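Vinylacetyl-CoA Delta-isomerase (Nitrosopumilus maritimus SCM1, PDB 6VJR) probably catalyses the isomerisation of vinylacetyl-CoA and the dehydration of 4-hydroxybutyryl-CoA, using FAD, a [4Fe-4S] cluster and an iron ion. Local coordinates at residues I217-Q231 against G252-I264. Numbering follows the deposited sequence.
Sequences IPADAKGVTYIYGRQ and GQEALIILDRVFI
Strand 224-228 runs antiparallel to strand 254-259, and two hydrogen-bonded pairs, Thr225 with Ile258 and Ile227 with Leu256, set the register; the shortest bond joins Ile258 N to Thr225 O (2.7 Å). Packing is tight on the face carrying Val224, Tyr226 and Ile257. Val224 CG1 sits 3.6 Å from Ile257 CG2 and also lies over one face of the Tyr226 ring, offset toward its rim. That ring leans beside Ile257, and Tyr226 OH bonds to Ala219 O (2.8 Å), in the carbonyl plane, pinning the loop that leaves strand 213-218. Further along, Val262 wedges between Val224 and Ile217, whose CG2 reaches Ile264 CG1 (3.8 Å).

Toward the flavin the contact turns polar but stays buried. Glu254 O stands over the centre of the Tyr228 ring while accepting a bond from Gly229 N. Gln253 is extended, with CG anti to its backbone N (chi1 164°), and brings NE2 to the ring's edge, where it donates to Tyr228 OH (3.2 Å); amide and ring planes are 83° apart. Gln231 OE1 accepts a hydrogen bond from Arg435 NE. Gln231 NE2 donates to Glu254 OE1 in one of two Glu254 conformers, doubtful for the other; in this one Gln231 would be a second-shell partner of the FAD pocket, which Glu254 lines.

The other end is looser and open to solvent: Gly223 O still accepts from Asp260 N (2.9 Å), but beyond it a water bridges Lys222 O and Phe263 N, and Arg261 grips the Asp260 carboxylate side-on. Arg261 and Val262 form a G1 bulge opposite Val180. Strands 19-21 and 177-188 flank the pair within the mixed sheet, strand 195-198 packs against Tyr226 and Ile257, and the second subunit meets Ile227, Leu256 and Ile258.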
# COMPACT_ATOMS: atom_id res chain seq x y z
N ILE A 217 11.62 16.05 39.29
CA ILE A 217 12.74 16.93 39.56
C ILE A 217 12.47 18.28 38.91
O ILE A 217 11.90 18.36 37.81
CB ILE A 217 14.07 16.34 39.07
CG1 ILE A 217 14.13 16.14 37.59
CG2 ILE A 217 14.38 15.04 39.79
CD1 ILE A 217 15.51 15.77 37.08
N PRO A 218 12.88 19.39 39.56
CA PRO A 218 12.83 20.68 38.89
C PRO A 218 13.83 20.69 37.73
O PRO A 218 14.89 20.08 37.83
CB PRO A 218 13.09 21.67 40.02
CG PRO A 218 14.05 20.88 40.88
CD PRO A 218 13.51 19.46 40.89
N ALA A 219 13.52 21.45 36.68
CA ALA A 219 14.40 21.47 35.53
C ALA A 219 15.78 22.00 35.90
O ALA A 219 16.74 21.68 35.23
CB ALA A 219 13.83 22.32 34.43
N ASP A 220 15.87 22.82 36.96
CA ASP A 220 17.15 23.38 37.42
C ASP A 220 17.83 22.56 38.52
O ASP A 220 18.71 23.08 39.18
CB ASP A 220 17.00 24.83 37.88
CG ASP A 220 16.13 25.08 39.09
OD1 ASP A 220 15.53 24.09 39.59
OD2 ASP A 220 16.09 26.28 39.55
N ALA A 221 17.43 21.29 38.73
CA ALA A 221 18.06 20.42 39.71
C ALA A 221 19.57 20.33 39.52
O ALA A 221 20.05 20.23 38.39
CB ALA A 221 17.46 19.06 39.65
N LYS A 222 20.29 20.29 40.65
CA LYS A 222 21.74 20.05 40.63
C LYS A 222 22.03 18.64 40.14
O LYS A 222 21.32 17.70 40.48
CB LYS A 222 22.29 20.32 42.04
CG LYS A 222 22.17 21.79 42.40
CD LYS A 222 22.74 22.81 41.41
CE LYS A 222 22.66 24.23 41.91
NZ LYS A 222 23.03 25.18 40.85
N GLY A 223 23.06 18.49 39.32
CA GLY A 223 23.52 17.19 38.85
C GLY A 223 22.99 16.84 37.46
O GLY A 223 23.32 15.79 36.92
N VAL A 224 22.19 17.75 36.87
CA VAL A 224 21.60 17.54 35.56
C VAL A 224 22.41 18.29 34.52
O VAL A 224 22.75 19.45 34.69
CB VAL A 224 20.14 18.02 35.49
CG1 VAL A 224 19.56 17.81 34.10
CG2 VAL A 224 19.26 17.36 36.56
N THR A 225 22.71 17.59 33.42
CA THR A 225 23.26 18.20 32.23
C THR A 225 22.34 17.89 31.05
O THR A 225 21.91 16.74 30.90
CB THR A 225 24.66 17.64 31.95
OG1 THR A 225 25.53 17.79 33.08
CG2 THR A 225 25.26 18.31 30.73
N TYR A 226 22.07 18.91 30.23
CA TYR A 226 21.27 18.76 29.01
C TYR A 226 22.19 18.88 27.81
O TYR A 226 22.97 19.83 27.72
CB TYR A 226 20.18 19.83 28.89
CG TYR A 226 19.18 19.84 30.02
CD1 TYR A 226 19.43 20.60 31.15
CD2 TYR A 226 18.01 19.10 29.98
CE1 TYR A 226 18.52 20.65 32.21
CE2 TYR A 226 17.10 19.15 31.02
CZ TYR A 226 17.35 19.91 32.14
OH TYR A 226 16.41 19.90 33.14
N ILE A 227 22.09 17.90 26.88
CA ILE A 227 22.84 17.95 25.64
C ILE A 227 21.84 17.99 24.49
O ILE A 227 21.10 17.05 24.28
CB ILE A 227 23.86 16.81 25.52
CG1 ILE A 227 24.77 16.70 26.75
CG2 ILE A 227 24.67 17.04 24.25
CD1 ILE A 227 25.70 15.51 26.73
N TYR A 228 21.79 19.13 23.81
CA TYR A 228 20.75 19.41 22.84
C TYR A 228 20.87 18.48 21.63
O TYR A 228 21.96 18.23 21.16
CB TYR A 228 20.85 20.87 22.40
CG TYR A 228 19.53 21.55 22.10
CD1 TYR A 228 18.81 22.18 23.12
CD2 TYR A 228 18.99 21.59 20.82
CE1 TYR A 228 17.58 22.75 22.89
CE2 TYR A 228 17.77 22.20 20.58
CZ TYR A 228 17.08 22.80 21.62
OH TYR A 228 15.88 23.39 21.39
N GLY A 229 19.74 18.05 21.07
CA GLY A 229 19.76 17.30 19.82
C GLY A 229 19.77 18.20 18.59
O GLY A 229 19.10 19.20 18.52
N ARG A 230 20.51 17.79 17.56
CA ARG A 230 20.42 18.44 16.27
C ARG A 230 19.09 18.10 15.62
O ARG A 230 18.43 17.14 16.00
CB ARG A 230 21.54 17.99 15.34
CG ARG A 230 22.92 18.48 15.71
CD ARG A 230 23.84 18.53 14.53
NE ARG A 230 23.50 19.66 13.66
CZ ARG A 230 24.39 20.31 12.91
NH1 ARG A 230 25.63 19.83 12.75
NH2 ARG A 230 24.00 21.37 12.23
N GLN A 231 18.70 18.88 14.63
CA GLN A 231 17.56 18.58 13.79
C GLN A 231 17.99 18.87 12.35
O GLN A 231 18.84 19.75 12.12
CB GLN A 231 16.34 19.43 14.13
CG GLN A 231 15.83 19.21 15.54
CD GLN A 231 14.51 19.91 15.80
OE1 GLN A 231 14.25 20.98 15.25
NE2 GLN A 231 13.66 19.28 16.59
N GLY A 252 10.19 22.29 17.39
CA GLY A 252 10.26 21.37 18.52
C GLY A 252 11.65 21.37 19.13
O GLY A 252 12.54 22.11 18.73
N GLN A 253 11.80 20.59 20.20
CA GLN A 253 13.03 20.55 20.97
C GLN A 253 13.17 19.15 21.56
O GLN A 253 12.22 18.67 22.19
CB GLN A 253 12.93 21.52 22.16
CG GLN A 253 13.98 21.30 23.26
CD GLN A 253 13.79 22.27 24.41
OE1 GLN A 253 13.23 21.95 25.46
NE2 GLN A 253 14.25 23.49 24.17
N GLU A 254 14.37 18.59 21.40
CA GLU A 254 14.75 17.37 22.08
C GLU A 254 16.13 17.56 22.70
O GLU A 254 16.98 18.29 22.15
CB GLU A 254 14.77 16.19 21.10
CG GLU A 254 13.46 16.00 20.34
CD GLU A 254 13.32 16.85 19.08
OE1 GLU A 254 14.27 16.92 18.26
OE2 GLU A 254 12.21 17.43 18.89
N ALA A 255 16.35 16.89 23.85
CA ALA A 255 17.68 16.87 24.44
C ALA A 255 17.89 15.55 25.19
O ALA A 255 16.94 14.90 25.60
CB ALA A 255 17.90 18.07 25.35
N LEU A 256 19.17 15.22 25.40
CA LEU A 256 19.59 14.15 26.29
C LEU A 256 19.80 14.74 27.68
O LEU A 256 20.56 15.68 27.85
CB LEU A 256 20.88 13.58 25.71
CG LEU A 256 21.55 12.45 26.49
CD1 LEU A 256 20.72 11.20 26.62
CD2 LEU A 256 22.91 12.16 25.91
N ILE A 257 19.11 14.16 28.65
CA ILE A 257 19.21 14.59 30.04
C ILE A 257 20.12 13.61 30.77
O ILE A 257 19.84 12.41 30.88
CB ILE A 257 17.84 14.61 30.71
CG1 ILE A 257 16.77 15.35 29.91
CG2 ILE A 257 18.00 15.20 32.11
CD1 ILE A 257 15.42 15.34 30.59
N ILE A 258 21.26 14.13 31.21
CA ILE A 258 22.18 13.34 32.02
C ILE A 258 21.90 13.61 33.49
O ILE A 258 21.72 14.76 33.88
CB ILE A 258 23.64 13.64 31.68
CG1 ILE A 258 23.91 13.70 30.17
CG2 ILE A 258 24.53 12.63 32.43
CD1 ILE A 258 23.69 12.39 29.45
N LEU A 259 21.86 12.54 34.30
CA LEU A 259 21.65 12.62 35.74
C LEU A 259 22.85 12.06 36.49
O LEU A 259 23.21 10.88 36.29
CB LEU A 259 20.41 11.80 36.08
CG LEU A 259 19.16 12.10 35.24
CD1 LEU A 259 18.13 10.98 35.31
CD2 LEU A 259 18.54 13.38 35.67
N ASP A 260 23.49 12.89 37.31
CA ASP A 260 24.62 12.50 38.15
C ASP A 260 24.25 12.73 39.61
O ASP A 260 24.36 13.83 40.15
CB ASP A 260 25.88 13.25 37.78
CG ASP A 260 27.11 12.83 38.55
OD1 ASP A 260 27.04 11.79 39.23
OD2 ASP A 260 28.11 13.57 38.51
N ARG A 261 23.77 11.65 40.23
CA ARG A 261 23.49 11.64 41.66
C ARG A 261 22.55 12.79 41.99
O ARG A 261 22.75 13.53 42.98
CB ARG A 261 24.75 11.67 42.53
CG ARG A 261 25.65 10.46 42.37
CD ARG A 261 27.02 10.69 42.98
NE ARG A 261 27.67 11.67 42.08
CZ ARG A 261 28.87 12.22 42.17
NH1 ARG A 261 29.20 13.15 41.29
NH2 ARG A 261 29.73 11.88 43.12
N VAL A 262 21.48 12.88 41.18
CA VAL A 262 20.47 13.89 41.39
C VAL A 262 19.60 13.49 42.58
O VAL A 262 19.12 12.36 42.65
CB VAL A 262 19.65 14.06 40.09
CG1 VAL A 262 18.50 15.04 40.25
CG2 VAL A 262 20.49 14.52 38.95
N PHE A 263 19.35 14.43 43.47
CA PHE A 263 18.56 14.20 44.66
C PHE A 263 17.08 14.41 44.39
O PHE A 263 16.69 15.41 43.78
CB PHE A 263 19.00 15.17 45.75
CG PHE A 263 18.16 15.05 47.01
CD1 PHE A 263 18.28 13.93 47.82
CD2 PHE A 263 17.28 16.05 47.38
CE1 PHE A 263 17.53 13.81 48.99
CE2 PHE A 263 16.53 15.92 48.55
CZ PHE A 263 16.66 14.81 49.35
N ILE A 264 16.28 13.47 44.88
CA ILE A 264 14.83 13.56 44.83
C ILE A 264 14.31 13.35 46.23
O ILE A 264 14.46 12.25 46.77
CB ILE A 264 14.19 12.54 43.87
CG1 ILE A 264 14.93 12.51 42.53
CG2 ILE A 264 12.71 12.84 43.72
CD1 ILE A 264 14.37 11.54 41.52
O HOH W 1 20.36 17.21 42.98
O HOH W 2 15.29 21.94 18.54
O HOH W 3 16.22 19.37 19.20
O HOH W 4 11.45 21.65 15.01